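Local coordinates for 3-oxo-tetronate kinase (Salmonella typhimurium, PDB 3DQQ), which probably catalyses the ATP-dependent phosphorylation of 3-oxo-tetronate to 3-oxo-tetronate 4-phosphate, at residues 68-71 and 72-76; 269-272 and 273-277. All coordinates share one frame; numbering follows the deposited sequence.

Interaction 1 (68-71 and 72-76); sequences ALVW and LKKQG
Ala-68, Leu-69, Val-70 and Trp-71 give their carbonyl oxygens in turn to the amides of Leu-72, Lys-73, Lys-74 and Gln-75, the regular i to i+4 ladder at the end of helix 58-74, with Lys-73 N to Leu-69 O the shortest rung at 2.8 Å. The main side-chain pair is Trp-71 with Gln-75, one turn further on. The indole stands beside its own carbonyl carbon, since chi1 of -175° sets CG opposite the backbone N. Gln-75 bends at chi2 and lays its CG over one indole face, 3.5 Å from the centroid of the six-membered ring and almost on its normal, a CH-pi contact. The amide then runs on across the ring, the two planes 28° apart, and NE2 makes a weak bond of 3.3 Å to Trp-71 O, an oxygen that also receives Gln-75 N. Each polar group also has a partner outside: Gly-38 O takes the indole NE1-H, and Gln-40 N makes a weak bond to Gln-75 OE1. At the benzene end of the indole, Trp-71 CZ3 meets Leu-72 CD2 at 3.6 Å, and both residues pack on Ile-49 of strand 46-50. Lys-73 is exposed and sends NZ past Leu-69 to Ala-106 O on helix 96-106. Gly-76 is the first residue past the helix to leave helical angles, with phi 87°. Its N to Lys-73 O, 3.0 Å, is one of two bonds back into the last turn, and with the positive phi this makes a Schellman motif, a classic helix C-terminus, here in the sugar-binding N-terminal domain.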
loop_
_atom_site.group_PDB
_atom_site.type_symbol
_atom_site.label_atom_id
_atom_site.label_comp_id
_atom_site.label_asym_id
_atom_site.label_seq_id
_atom_site.Cartn_x
_atom_site.Cartn_y
_atom_site.Cartn_z
ATOM N N ALA A 68 14.962 -17.777 -25.352
ATOM C CA ALA A 68 16.132 -17.660 -24.488
ATOM C C ALA A 68 16.999 -18.896 -24.645
ATOM O O ALA A 68 18.208 -18.789 -24.768
ATOM C CB ALA A 68 15.727 -17.479 -23.038
ATOM N N LEU A 69 16.369 -20.069 -24.676
ATOM C CA LEU A 69 17.111 -21.329 -24.775
ATOM C C LEU A 69 17.830 -21.451 -26.114
ATOM O O LEU A 69 18.970 -21.915 -26.149
ATOM C CB LEU A 69 16.187 -22.507 -24.558
ATOM C CG LEU A 69 16.830 -23.878 -24.636
ATOM C CD1 LEU A 69 17.791 -24.090 -23.491
ATOM C CD2 LEU A 69 15.762 -24.990 -24.628
ATOM N N VAL A 70 17.196 -21.009 -27.215
ATOM C CA VAL A 70 17.831 -21.052 -28.527
ATOM C C VAL A 70 19.086 -20.238 -28.485
ATOM O O VAL A 70 20.106 -20.642 -29.006
ATOM C CB VAL A 70 16.938 -20.542 -29.688
ATOM C CG1 VAL A 70 17.825 -20.204 -30.958
ATOM C CG2 VAL A 70 15.850 -21.579 -30.062
ATOM N N TRP A 71 19.041 -19.104 -27.833
ATOM C CA TRP A 71 20.241 -18.319 -27.727
ATOM C C TRP A 71 21.329 -18.977 -26.870
ATOM O O TRP A 71 22.477 -19.007 -27.262
ATOM C CB TRP A 71 19.905 -16.964 -27.164
ATOM C CG TRP A 71 21.057 -16.021 -27.115
ATOM C CD1 TRP A 71 21.450 -15.178 -28.079
ATOM C CD2 TRP A 71 21.947 -15.829 -26.016
ATOM N NE1 TRP A 71 22.537 -14.445 -27.656
ATOM C CE2 TRP A 71 22.868 -14.851 -26.392
ATOM C CE3 TRP A 71 22.068 -16.416 -24.761
ATOM C CZ2 TRP A 71 23.880 -14.427 -25.552
ATOM C CZ3 TRP A 71 23.078 -15.986 -23.919
ATOM C CH2 TRP A 71 23.960 -15.009 -24.315
ATOM N N LEU A 72 20.974 -19.467 -25.695
ATOM C CA LEU A 72 21.935 -20.109 -24.821
ATOM C C LEU A 72 22.592 -21.282 -25.537
ATOM O O LEU A 72 23.792 -21.480 -25.434
ATOM C CB LEU A 72 21.259 -20.617 -23.555
ATOM C CG LEU A 72 20.840 -19.583 -22.520
ATOM C CD1 LEU A 72 19.997 -20.234 -21.377
ATOM C CD2 LEU A 72 22.092 -18.886 -22.021
ATOM N N LYS A 73 21.808 -22.066 -26.262
ATOM C CA LYS A 73 22.370 -23.199 -26.991
ATOM C C LYS A 73 23.343 -22.735 -28.068
ATOM O O LYS A 73 24.355 -23.312 -28.286
ATOM C CB LYS A 73 21.278 -24.010 -27.656
ATOM C CG LYS A 73 20.711 -25.100 -26.815
ATOM C CD LYS A 73 19.564 -25.806 -27.671
ATOM C CE LYS A 73 19.236 -27.325 -27.234
ATOM N NZ LYS A 73 17.745 -27.564 -27.214
ATOM N N LYS A 74 23.013 -21.664 -28.739
ATOM C CA LYS A 74 23.919 -21.072 -29.703
ATOM C C LYS A 74 25.244 -20.652 -29.080
ATOM O O LYS A 74 26.230 -20.711 -29.711
ATOM C CB LYS A 74 23.220 -19.873 -30.313
ATOM C CG LYS A 74 23.873 -19.237 -31.504
ATOM C CD LYS A 74 22.838 -18.306 -32.249
ATOM C CE LYS A 74 21.610 -19.212 -32.824
ATOM N NZ LYS A 74 20.188 -18.602 -32.817
ATOM N N GLN A 75 25.263 -20.213 -27.838
ATOM C CA GLN A 75 26.513 -19.845 -27.210
ATOM C C GLN A 75 27.230 -21.043 -26.608
ATOM O O GLN A 75 28.293 -20.861 -26.021
ATOM C CB GLN A 75 26.290 -18.835 -26.071
ATOM C CG GLN A 75 25.439 -17.649 -26.394
ATOM C CD GLN A 75 25.779 -17.088 -27.713
ATOM O OE1 GLN A 75 26.912 -16.786 -27.974
ATOM N NE2 GLN A 75 24.803 -16.992 -28.579
ATOM N N GLY A 76 26.656 -22.243 -26.681
ATOM C CA GLY A 76 27.314 -23.428 -26.142
ATOM C C GLY A 76 27.072 -23.713 -24.676
ATOM O O GLY A 76 27.801 -24.448 -24.015
#

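Interaction 2 (269-272 and 273-277); sequences AFYR and QHAPT
Tyr-271 and Phe-270 offer the carbonyl oxygens that receive the chain as it leaves helix 262-271. His-274 N bonds to Tyr-271 O at 2.9 Å and Gln-273 N to Phe-270 O at 3.2 Å, both i to i+3 bonds with the donor well above the carbonyl plane, while Ala-275 N adds a weak bond to Tyr-271 O. In the one aromatic pair, the imidazole of His-274 comes over one face of the Phe-270 ring with NE2 leading, offset toward the rim and 3.8 Å from CZ. The planes are inclined at 44°, and the side of the imidazole carrying CD2 is turned to Phe-270 O. Ile-413 of helix 411-417 touches both side chains. The apolar part belongs to Ala-275, whose CB rests 3.6 Å from Tyr-271 CZ; the phenol reaches on to bond through OH to Ala-310 O. The polar fringe is Arg-272 with Thr-277: the hydroxyl OG1 sits over one face of the guanidinium, 3.6 Å from NH1, the two side chains crossing at about a right angle. NH2 finds its salt bridge with Asp-279. Chemically, backbone bonds shape the turn, Tyr-271 against Ala-275 gives the buried apolar part, and the Phe-270/His-274 pair lies nearer the surface. The arginine charge is probably balanced by Asp-279, with Thr-277 OG1 a neighbour laid against the guanidinium face.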
loop_
_atom_site.group_PDB
_atom_site.type_symbol
_atom_site.label_atom_id
_atom_site.label_comp_id
_atom_site.label_asym_id
_atom_site.label_seq_id
_atom_site.Cartn_x
_atom_site.Cartn_y
_atom_site.Cartn_z
ATOM N N ALA A 269 14.884 9.615 4.380
ATOM C CA ALA A 269 14.909 10.448 5.601
ATOM C C ALA A 269 16.334 10.494 6.186
ATOM O O ALA A 269 16.818 11.556 6.570
ATOM C CB ALA A 269 13.929 9.937 6.600
ATOM N N PHE A 270 17.026 9.358 6.177
ATOM C CA PHE A 270 18.387 9.257 6.714
ATOM C C PHE A 270 19.387 9.980 5.830
ATOM O O PHE A 270 20.013 10.945 6.258
ATOM C CB PHE A 270 18.773 7.779 6.859
ATOM C CG PHE A 270 20.187 7.554 7.339
ATOM C CD1 PHE A 270 20.494 7.637 8.693
ATOM C CD2 PHE A 270 21.199 7.217 6.433
ATOM C CE1 PHE A 270 21.793 7.416 9.143
ATOM C CE2 PHE A 270 22.517 6.988 6.867
ATOM C CZ PHE A 270 22.816 7.095 8.227
ATOM N N TYR A 271 19.492 9.525 4.584
ATOM C CA TYR A 271 20.431 10.089 3.626
ATOM C C TYR A 271 20.354 11.603 3.458
ATOM O O TYR A 271 21.384 12.243 3.201
ATOM C CB TYR A 271 20.237 9.454 2.261
ATOM C CG TYR A 271 21.350 9.748 1.286
ATOM C CD1 TYR A 271 21.124 10.519 0.157
ATOM C CD2 TYR A 271 22.631 9.246 1.497
ATOM C CE1 TYR A 271 22.143 10.785 -0.748
ATOM C CE2 TYR A 271 23.657 9.504 0.606
ATOM C CZ TYR A 271 23.414 10.278 -0.520
ATOM O OH TYR A 271 24.438 10.535 -1.402
ATOM N N ARG A 272 19.160 12.183 3.583
ATOM C CA ARG A 272 18.977 13.605 3.232
ATOM C C ARG A 272 19.651 14.569 4.241
ATOM O O ARG A 272 19.884 15.734 3.949
ATOM C CB ARG A 272 17.489 13.935 3.042
ATOM C CG ARG A 272 16.855 14.551 4.223
ATOM C CD ARG A 272 15.338 14.407 4.302
ATOM N NE ARG A 272 14.545 14.438 3.062
ATOM C CZ ARG A 272 14.366 15.498 2.288
ATOM N NH1 ARG A 272 14.983 16.641 2.548
ATOM N NH2 ARG A 272 13.606 15.397 1.220
ATOM N N GLN A 273 19.953 14.042 5.424
ATOM C CA GLN A 273 20.778 14.718 6.417
ATOM C C GLN A 273 22.249 14.739 6.089
ATOM O O GLN A 273 22.998 15.467 6.723
ATOM C CB GLN A 273 20.594 14.026 7.753
ATOM C CG GLN A 273 19.203 14.267 8.259
ATOM C CD GLN A 273 18.817 13.377 9.383
ATOM O OE1 GLN A 273 18.104 12.406 9.176
ATOM N NE2 GLN A 273 19.267 13.700 10.593
ATOM N N HIS A 274 22.671 13.942 5.121
ATOM C CA HIS A 274 24.080 13.805 4.823
ATOM C C HIS A 274 24.460 14.309 3.456
ATOM O O HIS A 274 25.643 14.450 3.167
ATOM C CB HIS A 274 24.493 12.347 4.931
ATOM C CG HIS A 274 24.256 11.767 6.283
ATOM N ND1 HIS A 274 25.177 11.858 7.302
ATOM C CD2 HIS A 274 23.194 11.098 6.793
ATOM C CE1 HIS A 274 24.693 11.272 8.384
ATOM N NE2 HIS A 274 23.492 10.798 8.101
ATOM N N ALA A 275 23.485 14.575 2.605
ATOM C CA ALA A 275 23.803 14.946 1.239
ATOM C C ALA A 275 22.763 15.911 0.716
ATOM O O ALA A 275 21.630 15.899 1.173
ATOM C CB ALA A 275 23.877 13.701 0.364
ATOM N N PRO A 276 23.152 16.759 -0.239
ATOM C CA PRO A 276 22.209 17.694 -0.809
ATOM C C PRO A 276 21.107 16.924 -1.494
ATOM O O PRO A 276 21.384 15.970 -2.216
ATOM C CB PRO A 276 23.041 18.485 -1.834
ATOM C CG PRO A 276 24.233 17.682 -2.090
ATOM C CD PRO A 276 24.480 16.860 -0.860
ATOM N N THR A 277 19.864 17.307 -1.241
ATOM C CA THR A 277 18.769 16.626 -1.861
ATOM C C THR A 277 17.650 17.534 -2.306
ATOM O O THR A 277 17.561 18.655 -1.926
ATOM C CB THR A 277 18.221 15.470 -0.980
ATOM O OG1 THR A 277 17.065 15.895 -0.281
ATOM C CG2 THR A 277 19.274 14.941 -0.031
#

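The two contacts illustrate the same problem, how a helix gives way to the chain beyond it, in two separate parts of the enzyme. Interaction 1 comes first along the chain, at the end of helix 58-74 before strand 79-83, in the sugar-binding N-terminal domain. Interaction 2 follows much later, between helix 262-271 and strand 277-279, in the nucleotide-binding C-terminal domain. Their centres lie about 45 Å apart, on opposite sides of the chain's centre, and their nearest atoms remain about 34 Å from each other. They share no helix or strand, and both lie away from the residues inferred to bind ATP, so each is a local feature of its own domain.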